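Local structure of NRPS (Penicillium fellutanum, 6NKI) at residues Ile49-Ala54 with Leu83-Pro88; Asp90-His95 with Glu140-Arg145; Pro160-Tyr165 with Ala223-Ile228. The protein is part of a fungal NRPS and carries a Rossmann-type domain of the male sterility protein family, modelled here with bound NADPH dihydro-nicotinamide-adenine-dinucleotide phosphate. All coordinates share one frame; numbering follows the deposited sequence.

Interaction 1: Ile49-Ala54 with Leu83-Pro88; sequences IVYVLA and LIQVWP
Tyr-51 and Trp-87 stack on one face of a parallel strand pair, Ile-49-Ala-54 beside Leu-83-Pro-88, at the margin of the seven-stranded sheet, where strand 84-88 is outermost. The backbone ladder begins with Val-50 N bonding to Leu-83 O at 2.8 Å. Val-50 O accepts from Gln-85 N, Val-52 N gives to Gln-85 O, Val-52 O accepts from Trp-87 N, and Ala-54 N closes the series on Trp-87 O at 3.2 Å. The backbone of Tyr-51 bonds instead to Leu-24 and Leu-26 of strand 22-27.

The two rings form an offset stack with planes 19° apart, each on a CG anti to its carbonyl carbon (chi1 -51° and -70°). Trp-87 CZ2 sits over the centre of the Tyr-51 ring, 3.4 Å above its plane, while Tyr-51 CB makes a CH-pi contact over the six-membered ring of Trp-87, 3.9 Å from its centroid. Ile-49 CG2 lies against the other face of the tyrosine, toward the rim. At the ring edge, in its plane, Gln-85 OE1 comes within 3.2 Å of Tyr-51 CE1.

The reverse face is aliphatic: Val-52 CG2 meets Val-86 CG2 at 3.9 Å, and Ala-54 CB touches Val-86 CG1. Ile-66 of helix 59-72 packs on both valines. Strand 47-54, that helix and strand 84-88 form a beta-alpha-beta unit of the Rossmann fold.

Interaction 2: Asp90-His95 with Glu140-Arg145; sequences DLSQPH and EAANVR. With NDP (NADPH dihydro-nicotinamide-adenine-dinucleotide phosphate), chain B.
Leu-91 and Ser-92 rest on Ala-141 and Ala-142, where the loop after strand 84-88 passes over one turn of helix 136-156. No hydrogen bond crosses between the two segments, so packing carries the contact. Leu-91 CB faces Ala-142 CB at 3.9 Å. Ser-92 straddles the two alanines, its OG 3.4 Å from Ala-142 CB and its carbonyl O the same 3.4 Å from Ala-141 CB. A CA-H...O contact adds to this, with Ala-142 CA 3.5 Å from Leu-91 O. Farther along, Pro-94 CB reaches the edge of the Arg-145 guanidinium, near its plane, a light touch.

Each segment has polar bonds of its own. Asp-90 OD1 accepts from Ser-92 N at 3.0 Å in a nearly straight bond (165°), which makes an Asx turn; the N-H arrives from above the carboxylate plane. In the helix, Glu-140 O accepts from Val-144 N, as in an alpha helix, and from Arg-145 N five residues on, the bond of a wider pi-type turn.

The loop also meets the bound NADPH, with Asp-90, Leu-91 and Ser-92 in its pocket. Asp-90 CG is anti to the backbone N (chi1 -174°), and OD1 beyond it accepts from NDP N6A at 3.0 Å in a bent bond (137°). The same oxygen therefore holds the turn and meets the adenine amino group. Leu-91 CG packs on the adenine at NDP C2A, 3.4 Å away.

Beyond the helix turn, Val-144 points away from the loop and packs on helix 202-220, to which Asn-143 ND2 also bonds through Thr-206 OG1. This turn of helix 136-156 thus has the adenine-binding loop on one side and helix 202-220 on another.

Interaction 3: Pro160-Tyr165 with Ala223-Ile228; sequences PIALTY and AHSLTI
His-224 packs its imidazole against Pro-160 and Ile-161, just ahead of the point where two parallel strands, 162-166 and 226-230, come into register. Its CB lies 4.1 Å from Ile-161 O. CG, anti to the carbonyl carbon (chi1 -69°), is equally far from that oxygen. ND1 then reaches the backbone of Ile-161 at two places: Ile-161 N at 3.2 Å, lying in the ring plane with a straight N-H (164°), and Ile-161 O at 3.3 Å, in a more bent arrangement with ND1 above the carbonyl plane. The two bonds need different protonation of ND1, so they are best read as alternatives. CE1, next to ND1, approaches Pro-160 CA at 3.6 Å.

The regular ladder follows. Leu-163 N gives to Ser-225 O, Thr-227 N gives to Leu-163 O, and Tyr-165 N gives to Thr-227 O at 2.8 Å. Beside it the hydroxyls of Thr-164 and Thr-227 hydrogen-bond, OG1 to OG1 at 3.0 Å, and Thr-164 CG2 also lies against Thr-227 OG1.

Helices cover both faces of this strand pair, the alpha/beta/alpha layering of a Rossmann fold. Helix 276-288 packs on the threonine side through Ile-283, Thr-287 and Glu-286. On the other, Leu-163 and Leu-226 meet Ile-214 of helix 202-220, while Leu-154 of helix 136-156 touches His-224 and Ile-161. Strand 122-125 continues the sheet beyond strand 162-166.

Overall arrangement
The three contacts follow one another along the chain, each closing before the next opens, and their centres lie about 18 to 19 Å apart. Interactions 1 and 3 belong to the same parallel sheet but to separate strand pairs: strands 22-27 and 122-125 stand between them, and their nearest atoms are about 9 Å apart. Interaction 2 follows directly from interaction 1, for its loop leaves strand 84-88, and the two touch where Leu-53 CD2 meets Leu-91 CD2 at 3.5 Å. Helix 136-156 of interaction 2 leads on to strand 162-166 of interaction 3. Interaction 2 thus joins a loop from the edge strand to a covering helix, with the bound adenine beside it.

Interaction 1: Ile49-Ala54 with Leu83-Pro88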
loop_
_atom_site.group_PDB
_atom_site.type_symbol
_atom_site.label_atom_id
_atom_site.label_comp_id
_atom_site.label_asym_id
_atom_site.label_seq_id
_atom_site.Cartn_x
_atom_site.Cartn_y
_atom_site.Cartn_z
ATOM N N ILE A 49 15.542 -3.799 22.305
ATOM C CA ILE A 49 16.884 -3.383 21.904
ATOM C C ILE A 49 17.067 -3.960 20.502
ATOM O O ILE A 49 16.456 -4.983 20.167
ATOM C CB ILE A 49 17.970 -3.886 22.896
ATOM C CG1 ILE A 49 19.172 -2.932 22.999
ATOM C CG2 ILE A 49 18.544 -5.218 22.459
ATOM C CD1 ILE A 49 18.944 -1.683 23.849
ATOM N N VAL A 50 17.884 -3.335 19.659
ATOM C CA VAL A 50 18.251 -3.964 18.395
ATOM C C VAL A 50 19.768 -3.989 18.281
ATOM O O VAL A 50 20.434 -2.979 18.537
ATOM C CB VAL A 50 17.623 -3.261 17.170
ATOM C CG1 VAL A 50 18.048 -3.950 15.863
ATOM C CG2 VAL A 50 16.109 -3.224 17.286
ATOM N N TYR A 51 20.309 -5.150 17.908
ATOM C CA TYR A 51 21.731 -5.291 17.620
ATOM C C TYR A 51 21.910 -5.270 16.112
ATOM O O TYR A 51 21.253 -6.040 15.402
ATOM C CB TYR A 51 22.319 -6.603 18.165
ATOM C CG TYR A 51 22.043 -6.926 19.610
ATOM C CD1 TYR A 51 22.559 -6.143 20.629
ATOM C CD2 TYR A 51 21.333 -8.079 19.959
ATOM C CE1 TYR A 51 22.331 -6.472 21.983
ATOM C CE2 TYR A 51 21.094 -8.406 21.305
ATOM C CZ TYR A 51 21.604 -7.597 22.308
ATOM O OH TYR A 51 21.376 -7.897 23.626
ATOM N N VAL A 52 22.808 -4.422 15.622
ATOM C CA VAL A 52 23.020 -4.286 14.182
ATOM C C VAL A 52 24.488 -4.567 13.826
ATOM O O VAL A 52 25.414 -3.952 14.378
ATOM C CB VAL A 52 22.554 -2.917 13.663
ATOM C CG1 VAL A 52 21.069 -2.789 13.866
ATOM C CG2 VAL A 52 23.245 -1.788 14.383
ATOM N N LEU A 53 24.676 -5.520 12.914
ATOM C CA LEU A 53 25.953 -5.747 12.273
ATOM C C LEU A 53 26.417 -4.467 11.605
ATOM O O LEU A 53 25.656 -3.814 10.887
ATOM C CB LEU A 53 25.825 -6.868 11.238
ATOM C CG LEU A 53 27.179 -7.475 10.811
ATOM C CD1 LEU A 53 27.902 -8.095 12.026
ATOM C CD2 LEU A 53 27.092 -8.521 9.693
ATOM N N ALA A 54 27.664 -4.096 11.845
ATOM C CA ALA A 54 28.270 -2.946 11.191
ATOM C C ALA A 54 29.556 -3.391 10.517
ATOM O O ALA A 54 30.476 -3.880 11.184
ATOM C CB ALA A 54 28.551 -1.820 12.179
ATOM N N LEU A 83 18.076 2.656 21.920
ATOM C CA LEU A 83 17.563 1.325 21.614
ATOM C C LEU A 83 18.523 0.492 20.779
ATOM O O LEU A 83 18.227 -0.671 20.474
ATOM C CB LEU A 83 16.219 1.428 20.873
ATOM C CG LEU A 83 14.897 1.365 21.631
ATOM C CD1 LEU A 83 14.762 -0.018 22.189
ATOM C CD2 LEU A 83 14.803 2.399 22.742
ATOM N N ILE A 84 19.663 1.044 20.407
ATOM C CA ILE A 84 20.511 0.456 19.384
ATOM C C ILE A 84 21.861 0.084 19.990
ATOM O O ILE A 84 22.437 0.844 20.780
ATOM C CB ILE A 84 20.646 1.436 18.200
ATOM C CG1 ILE A 84 21.266 0.770 16.983
ATOM C CG2 ILE A 84 21.437 2.666 18.587
ATOM C CD1 ILE A 84 21.031 1.598 15.733
ATOM N N GLN A 85 22.334 -1.116 19.670
ATOM C CA GLN A 85 23.691 -1.523 20.010
ATOM C C GLN A 85 24.359 -2.058 18.757
ATOM O O GLN A 85 23.780 -2.878 18.034
ATOM C CB GLN A 85 23.725 -2.561 21.132
ATOM C CG GLN A 85 23.339 -1.979 22.472
ATOM C CD GLN A 85 23.543 -2.952 23.616
ATOM O OE1 GLN A 85 23.968 -4.095 23.417
ATOM N NE2 GLN A 85 23.233 -2.502 24.826
ATOM N N VAL A 86 25.565 -1.594 18.499
ATOM C CA VAL A 86 26.260 -1.912 17.267
ATOM C C VAL A 86 27.289 -2.998 17.561
ATOM O O VAL A 86 28.062 -2.895 18.523
ATOM C CB VAL A 86 26.911 -0.652 16.677
ATOM C CG1 VAL A 86 27.680 -0.987 15.437
ATOM C CG2 VAL A 86 25.845 0.376 16.373
ATOM N N TRP A 87 27.285 -4.048 16.749
ATOM C CA TRP A 87 28.287 -5.105 16.851
ATOM C C TRP A 87 29.189 -5.084 15.635
ATOM O O TRP A 87 28.737 -5.455 14.524
ATOM C CB TRP A 87 27.646 -6.483 16.984
ATOM C CG TRP A 87 26.957 -6.774 18.271
ATOM C CD1 TRP A 87 26.958 -6.024 19.410
ATOM C CD2 TRP A 87 26.151 -7.910 18.535
ATOM N NE1 TRP A 87 26.194 -6.635 20.377
ATOM C CE2 TRP A 87 25.685 -7.796 19.855
ATOM C CE3 TRP A 87 25.781 -9.021 17.781
ATOM C CZ2 TRP A 87 24.869 -8.745 20.427
ATOM C CZ3 TRP A 87 24.968 -9.962 18.355
ATOM C CH2 TRP A 87 24.523 -9.823 19.663
ATOM N N PRO A 88 30.445 -4.709 15.771
ATOM C CA PRO A 88 31.387 -4.809 14.653
ATOM C C PRO A 88 31.468 -6.237 14.125
ATOM O O PRO A 88 31.497 -7.201 14.892
ATOM C CB PRO A 88 32.713 -4.354 15.262
ATOM C CG PRO A 88 32.316 -3.524 16.459
ATOM C CD PRO A 88 31.078 -4.169 16.990
#

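Interaction 2: Asp90-His95 with Glu140-Arg145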
loop_
_atom_site.group_PDB
_atom_site.type_symbol
_atom_site.label_atom_id
_atom_site.label_comp_id
_atom_site.label_asym_id
_atom_site.label_seq_id
_atom_site.Cartn_x
_atom_site.Cartn_y
_atom_site.Cartn_z
ATOM N N ASP A 90 31.502 -8.759 10.075
ATOM C CA ASP A 90 31.724 -8.928 8.646
ATOM C C ASP A 90 31.229 -10.304 8.242
ATOM O O ASP A 90 31.703 -11.333 8.736
ATOM C CB ASP A 90 33.207 -8.720 8.279
ATOM C CG ASP A 90 33.466 -8.739 6.759
ATOM O OD1 ASP A 90 32.594 -9.184 5.977
ATOM O OD2 ASP A 90 34.537 -8.243 6.341
ATOM N N LEU A 91 30.267 -10.304 7.327
ATOM C CA LEU A 91 29.633 -11.532 6.879
ATOM C C LEU A 91 30.671 -12.538 6.392
ATOM O O LEU A 91 30.504 -13.753 6.563
ATOM C CB LEU A 91 28.634 -11.177 5.773
ATOM C CG LEU A 91 27.482 -10.173 6.021
ATOM C CD1 LEU A 91 26.787 -9.789 4.725
ATOM C CD2 LEU A 91 26.453 -10.679 6.998
ATOM N N SER A 92 31.766 -12.046 5.803
ATOM C CA SER A 92 32.768 -12.935 5.217
ATOM C C SER A 92 33.442 -13.785 6.282
ATOM O O SER A 92 33.600 -15.000 6.114
ATOM C CB SER A 92 33.805 -12.122 4.436
ATOM O OG SER A 92 33.192 -11.445 3.350
ATOM N N GLN A 93 33.836 -13.169 7.394
ATOM C CA GLN A 93 34.606 -13.871 8.407
ATOM C C GLN A 93 33.763 -14.928 9.114
ATOM O O GLN A 93 32.533 -14.883 9.090
ATOM C CB GLN A 93 35.168 -12.889 9.435
ATOM C CG GLN A 93 36.206 -11.916 8.882
ATOM C CD GLN A 93 36.796 -11.011 9.957
ATOM O OE1 GLN A 93 36.462 -11.124 11.140
ATOM N NE2 GLN A 93 37.660 -10.091 9.543
ATOM N N PRO A 94 34.410 -15.903 9.739
ATOM C CA PRO A 94 33.664 -16.854 10.562
ATOM C C PRO A 94 32.992 -16.145 11.720
ATOM O O PRO A 94 33.524 -15.184 12.281
ATOM C CB PRO A 94 34.744 -17.824 11.061
ATOM C CG PRO A 94 35.859 -17.685 10.089
ATOM C CD PRO A 94 35.843 -16.243 9.678
ATOM N N HIS A 95 31.782 -16.613 12.025
ATOM C CA HIS A 95 31.027 -16.058 13.172
ATOM C C HIS A 95 30.536 -14.650 12.830
ATOM O O HIS A 95 30.313 -13.882 13.773
ATOM C CB HIS A 95 31.952 -16.079 14.390
ATOM C CG HIS A 95 31.903 -17.369 15.130
ATOM N ND1 HIS A 95 32.143 -17.451 16.482
ATOM C CD2 HIS A 95 31.566 -18.612 14.729
ATOM C CE1 HIS A 95 31.997 -18.697 16.876
ATOM N NE2 HIS A 95 31.642 -19.427 15.821
ATOM N N GLU A 140 30.172 -16.485 -1.085
ATOM C CA GLU A 140 29.731 -17.662 -0.345
ATOM C C GLU A 140 29.904 -17.458 1.155
ATOM O O GLU A 140 28.959 -17.612 1.934
ATOM C CB GLU A 140 30.515 -18.882 -0.848
ATOM C CG GLU A 140 29.953 -20.283 -0.528
ATOM C CD GLU A 140 30.517 -20.914 0.739
ATOM O OE1 GLU A 140 31.618 -20.513 1.171
ATOM O OE2 GLU A 140 29.881 -21.853 1.271
ATOM N N ALA A 141 31.114 -17.096 1.572
ATOM C CA ALA A 141 31.353 -16.855 2.989
ATOM C C ALA A 141 30.507 -15.697 3.499
ATOM O O ALA A 141 29.937 -15.767 4.594
ATOM C CB ALA A 141 32.840 -16.588 3.232
ATOM N N ALA A 142 30.403 -14.625 2.717
ATOM C CA ALA A 142 29.690 -13.449 3.194
ATOM C C ALA A 142 28.183 -13.687 3.199
ATOM O O ALA A 142 27.485 -13.316 4.151
ATOM C CB ALA A 142 30.062 -12.240 2.339
ATOM N N ASN A 143 27.659 -14.349 2.168
ATOM C CA ASN A 143 26.227 -14.600 2.141
ATOM C C ASN A 143 25.878 -15.922 2.832
ATOM O O ASN A 143 25.076 -15.950 3.772
ATOM C CB ASN A 143 25.708 -14.558 0.698
ATOM C CG ASN A 143 25.888 -13.192 0.071
ATOM O OD1 ASN A 143 26.045 -12.194 0.774
ATOM N ND2 ASN A 143 25.774 -13.124 -1.249
ATOM N N VAL A 144 26.486 -17.026 2.404
ATOM C CA VAL A 144 25.973 -18.335 2.801
ATOM C C VAL A 144 26.589 -18.873 4.097
ATOM O O VAL A 144 25.913 -19.587 4.846
ATOM C CB VAL A 144 26.166 -19.336 1.652
ATOM C CG1 VAL A 144 25.498 -20.685 1.978
ATOM C CG2 VAL A 144 25.667 -18.760 0.341
ATOM N N ARG A 145 27.857 -18.573 4.373
ATOM C CA ARG A 145 28.473 -18.998 5.631
ATOM C C ARG A 145 27.812 -18.306 6.811
ATOM O O ARG A 145 27.523 -18.935 7.837
ATOM C CB ARG A 145 29.969 -18.679 5.600
ATOM C CG ARG A 145 30.795 -19.006 6.844
ATOM C CD ARG A 145 31.226 -20.450 6.913
ATOM N NE ARG A 145 32.176 -20.625 8.016
ATOM C CZ ARG A 145 32.743 -21.777 8.368
ATOM N NH1 ARG A 145 32.490 -22.889 7.689
ATOM N NH2 ARG A 145 33.589 -21.808 9.391
HETATM P PA NDP B . 24.272 -2.295 -0.503
HETATM O O1A NDP B . 24.654 -3.217 -1.624
HETATM O O2A NDP B . 25.317 -1.392 0.097
HETATM O O5B NDP B . 23.423 -3.068 0.731
HETATM C C5B NDP B . 24.066 -4.258 1.026
HETATM C C4B NDP B . 24.224 -4.383 2.544
HETATM O O4B NDP B . 25.139 -5.481 2.806
HETATM C C3B NDP B . 24.772 -3.094 3.135
HETATM O O3B NDP B . 24.201 -2.903 4.386
HETATM C C2B NDP B . 26.303 -3.379 3.350
HETATM O O2B NDP B . 26.859 -2.736 4.413
HETATM C C1B NDP B . 26.226 -4.963 3.601
HETATM N N9A NDP B . 27.502 -5.670 3.222
HETATM C C8A NDP B . 28.102 -5.805 1.949
HETATM N N7A NDP B . 29.260 -6.514 1.974
HETATM C C5A NDP B . 29.418 -6.853 3.336
HETATM C C6A NDP B . 30.411 -7.579 4.029
HETATM N N6A NDP B . 31.495 -8.115 3.364
HETATM N N1A NDP B . 30.340 -7.772 5.380
HETATM C C2A NDP B . 29.248 -7.213 5.990
HETATM N N3A NDP B . 28.231 -6.514 5.485
HETATM C C4A NDP B . 28.335 -6.337 4.122
HETATM O O3 NDP B . 23.112 -1.270 -1.158
HETATM P PN NDP B . 22.120 -2.068 -2.155
HETATM O O1N NDP B . 20.980 -1.198 -2.514
HETATM O O2N NDP B . 22.892 -2.814 -3.224
HETATM O O5D NDP B . 21.261 -3.470 -1.307
HETATM C C5D NDP B . 20.505 -3.079 -0.157
HETATM C C4D NDP B . 19.122 -3.886 -0.032
HETATM O O4D NDP B . 18.243 -3.570 -1.122
HETATM C C3D NDP B . 19.327 -5.429 -0.069
HETATM O O3D NDP B . 18.834 -5.988 1.133
HETATM C C2D NDP B . 18.518 -5.968 -1.282
HETATM O O2D NDP B . 17.638 -7.027 -0.948
HETATM C C1D NDP B . 17.659 -4.794 -1.671
HETATM N N1N NDP B . 17.579 -4.513 -3.183
HETATM C C2N NDP B . 17.344 -3.209 -3.497
HETATM C C3N NDP B . 17.279 -2.766 -4.761
HETATM C C7N NDP B . 16.937 -1.363 -4.797
HETATM O O7N NDP B . 17.373 -0.492 -4.051
HETATM N N7N NDP B . 15.940 -1.063 -5.668
HETATM C C4N NDP B . 17.497 -3.671 -5.983
HETATM C C5N NDP B . 17.595 -5.114 -5.575
HETATM C C6N NDP B . 17.633 -5.493 -4.263
HETATM P P2B NDP B . 27.890 -1.240 3.955
HETATM O O1X NDP B . 28.180 -0.720 5.329
HETATM O O2X NDP B . 29.061 -1.846 3.174
HETATM O O3X NDP B . 26.838 -0.531 3.161
#

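Interaction 3: Pro160-Tyr165 with Ala223-Ile228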
loop_
_atom_site.group_PDB
_atom_site.type_symbol
_atom_site.label_atom_id
_atom_site.label_comp_id
_atom_site.label_asym_id
_atom_site.label_seq_id
_atom_site.Cartn_x
_atom_site.Cartn_y
_atom_site.Cartn_z
ATOM N N PRO A 160 14.029 -20.373 21.934
ATOM C CA PRO A 160 13.960 -20.307 20.474
ATOM C C PRO A 160 14.114 -18.876 19.942
ATOM O O PRO A 160 13.746 -17.950 20.624
ATOM C CB PRO A 160 12.591 -20.911 20.135
ATOM C CG PRO A 160 11.782 -20.731 21.393
ATOM C CD PRO A 160 12.774 -20.808 22.532
ATOM N N ILE A 161 14.686 -18.755 18.742
ATOM C CA ILE A 161 14.972 -17.479 18.089
ATOM C C ILE A 161 14.341 -17.501 16.705
ATOM O O ILE A 161 14.707 -18.335 15.869
ATOM C CB ILE A 161 16.481 -17.199 17.945
ATOM C CG1 ILE A 161 17.218 -17.314 19.292
ATOM C CG2 ILE A 161 16.694 -15.825 17.266
ATOM C CD1 ILE A 161 18.720 -17.281 19.142
ATOM N N ALA A 162 13.437 -16.562 16.445
ATOM C CA ALA A 162 12.859 -16.447 15.108
ATOM C C ALA A 162 13.905 -15.979 14.091
ATOM O O ALA A 162 14.640 -15.011 14.330
ATOM C CB ALA A 162 11.667 -15.490 15.121
ATOM N N LEU A 163 13.980 -16.688 12.964
ATOM C CA LEU A 163 14.805 -16.300 11.825
ATOM C C LEU A 163 13.933 -15.890 10.635
ATOM O O LEU A 163 12.919 -16.531 10.340
ATOM C CB LEU A 163 15.740 -17.442 11.398
ATOM C CG LEU A 163 16.606 -17.133 10.159
ATOM C CD1 LEU A 163 17.697 -16.089 10.398
ATOM C CD2 LEU A 163 17.183 -18.379 9.567
ATOM N N THR A 164 14.331 -14.826 9.947
ATOM C CA THR A 164 13.694 -14.427 8.688
ATOM C C THR A 164 14.796 -14.049 7.723
ATOM O O THR A 164 15.624 -13.188 8.039
ATOM C CB THR A 164 12.703 -13.248 8.843
ATOM O OG1 THR A 164 11.638 -13.595 9.728
ATOM C CG2 THR A 164 12.101 -12.882 7.514
ATOM N N TYR A 165 14.813 -14.691 6.565
ATOM C CA TYR A 165 15.879 -14.492 5.601
ATOM C C TYR A 165 15.326 -13.850 4.347
ATOM O O TYR A 165 14.322 -14.303 3.790
ATOM C CB TYR A 165 16.586 -15.808 5.227
ATOM C CG TYR A 165 17.692 -15.648 4.187
ATOM C CD1 TYR A 165 18.837 -14.912 4.468
ATOM C CD2 TYR A 165 17.616 -16.273 2.946
ATOM C CE1 TYR A 165 19.871 -14.765 3.522
ATOM C CE2 TYR A 165 18.659 -16.137 1.993
ATOM C CZ TYR A 165 19.783 -15.380 2.298
ATOM O OH TYR A 165 20.810 -15.213 1.391
ATOM N N ALA A 223 11.092 -26.245 16.168
ATOM C CA ALA A 223 10.948 -25.363 17.323
ATOM C C ALA A 223 11.358 -23.922 17.046
ATOM O O ALA A 223 11.300 -23.090 17.958
ATOM C CB ALA A 223 11.765 -25.892 18.503
ATOM N N HIS A 224 11.783 -23.608 15.824
ATOM C CA HIS A 224 12.148 -22.251 15.441
ATOM C C HIS A 224 11.196 -21.784 14.357
ATOM O O HIS A 224 11.033 -22.468 13.341
ATOM C CB HIS A 224 13.598 -22.195 14.962
ATOM C CG HIS A 224 14.589 -22.414 16.058
ATOM N ND1 HIS A 224 14.927 -21.429 16.962
ATOM C CD2 HIS A 224 15.281 -23.516 16.424
ATOM C CE1 HIS A 224 15.798 -21.915 17.830
ATOM N NE2 HIS A 224 16.031 -23.178 17.525
ATOM N N SER A 225 10.554 -20.643 14.582
ATOM C CA SER A 225 9.716 -20.062 13.539
ATOM C C SER A 225 10.638 -19.383 12.536
ATOM O O SER A 225 11.325 -18.409 12.867
ATOM C CB SER A 225 8.715 -19.070 14.124
ATOM O OG SER A 225 9.354 -17.862 14.498
ATOM N N LEU A 226 10.670 -19.895 11.314
ATOM C CA LEU A 226 11.615 -19.415 10.318
ATOM C C LEU A 226 10.889 -19.123 9.007
ATOM O O LEU A 226 10.029 -19.903 8.585
ATOM C CB LEU A 226 12.761 -20.434 10.157
ATOM C CG LEU A 226 12.441 -21.905 9.889
ATOM C CD1 LEU A 226 12.308 -22.181 8.405
ATOM C CD2 LEU A 226 13.474 -22.821 10.534
ATOM N N THR A 227 11.199 -17.972 8.390
ATOM C CA THR A 227 10.552 -17.543 7.152
ATOM C C THR A 227 11.547 -16.926 6.170
ATOM O O THR A 227 12.551 -16.317 6.555
ATOM C CB THR A 227 9.421 -16.521 7.413
ATOM O OG1 THR A 227 9.950 -15.369 8.080
ATOM C CG2 THR A 227 8.296 -17.128 8.246
ATOM N N ILE A 228 11.227 -17.065 4.886
ATOM C CA ILE A 228 11.992 -16.477 3.792
ATOM C C ILE A 228 11.105 -15.521 2.983
ATOM O O ILE A 228 9.953 -15.837 2.657
ATOM C CB ILE A 228 12.590 -17.588 2.908
ATOM C CG1 ILE A 228 13.652 -18.349 3.717
ATOM C CG2 ILE A 228 13.143 -17.031 1.617
ATOM C CD1 ILE A 228 14.127 -19.589 3.056
#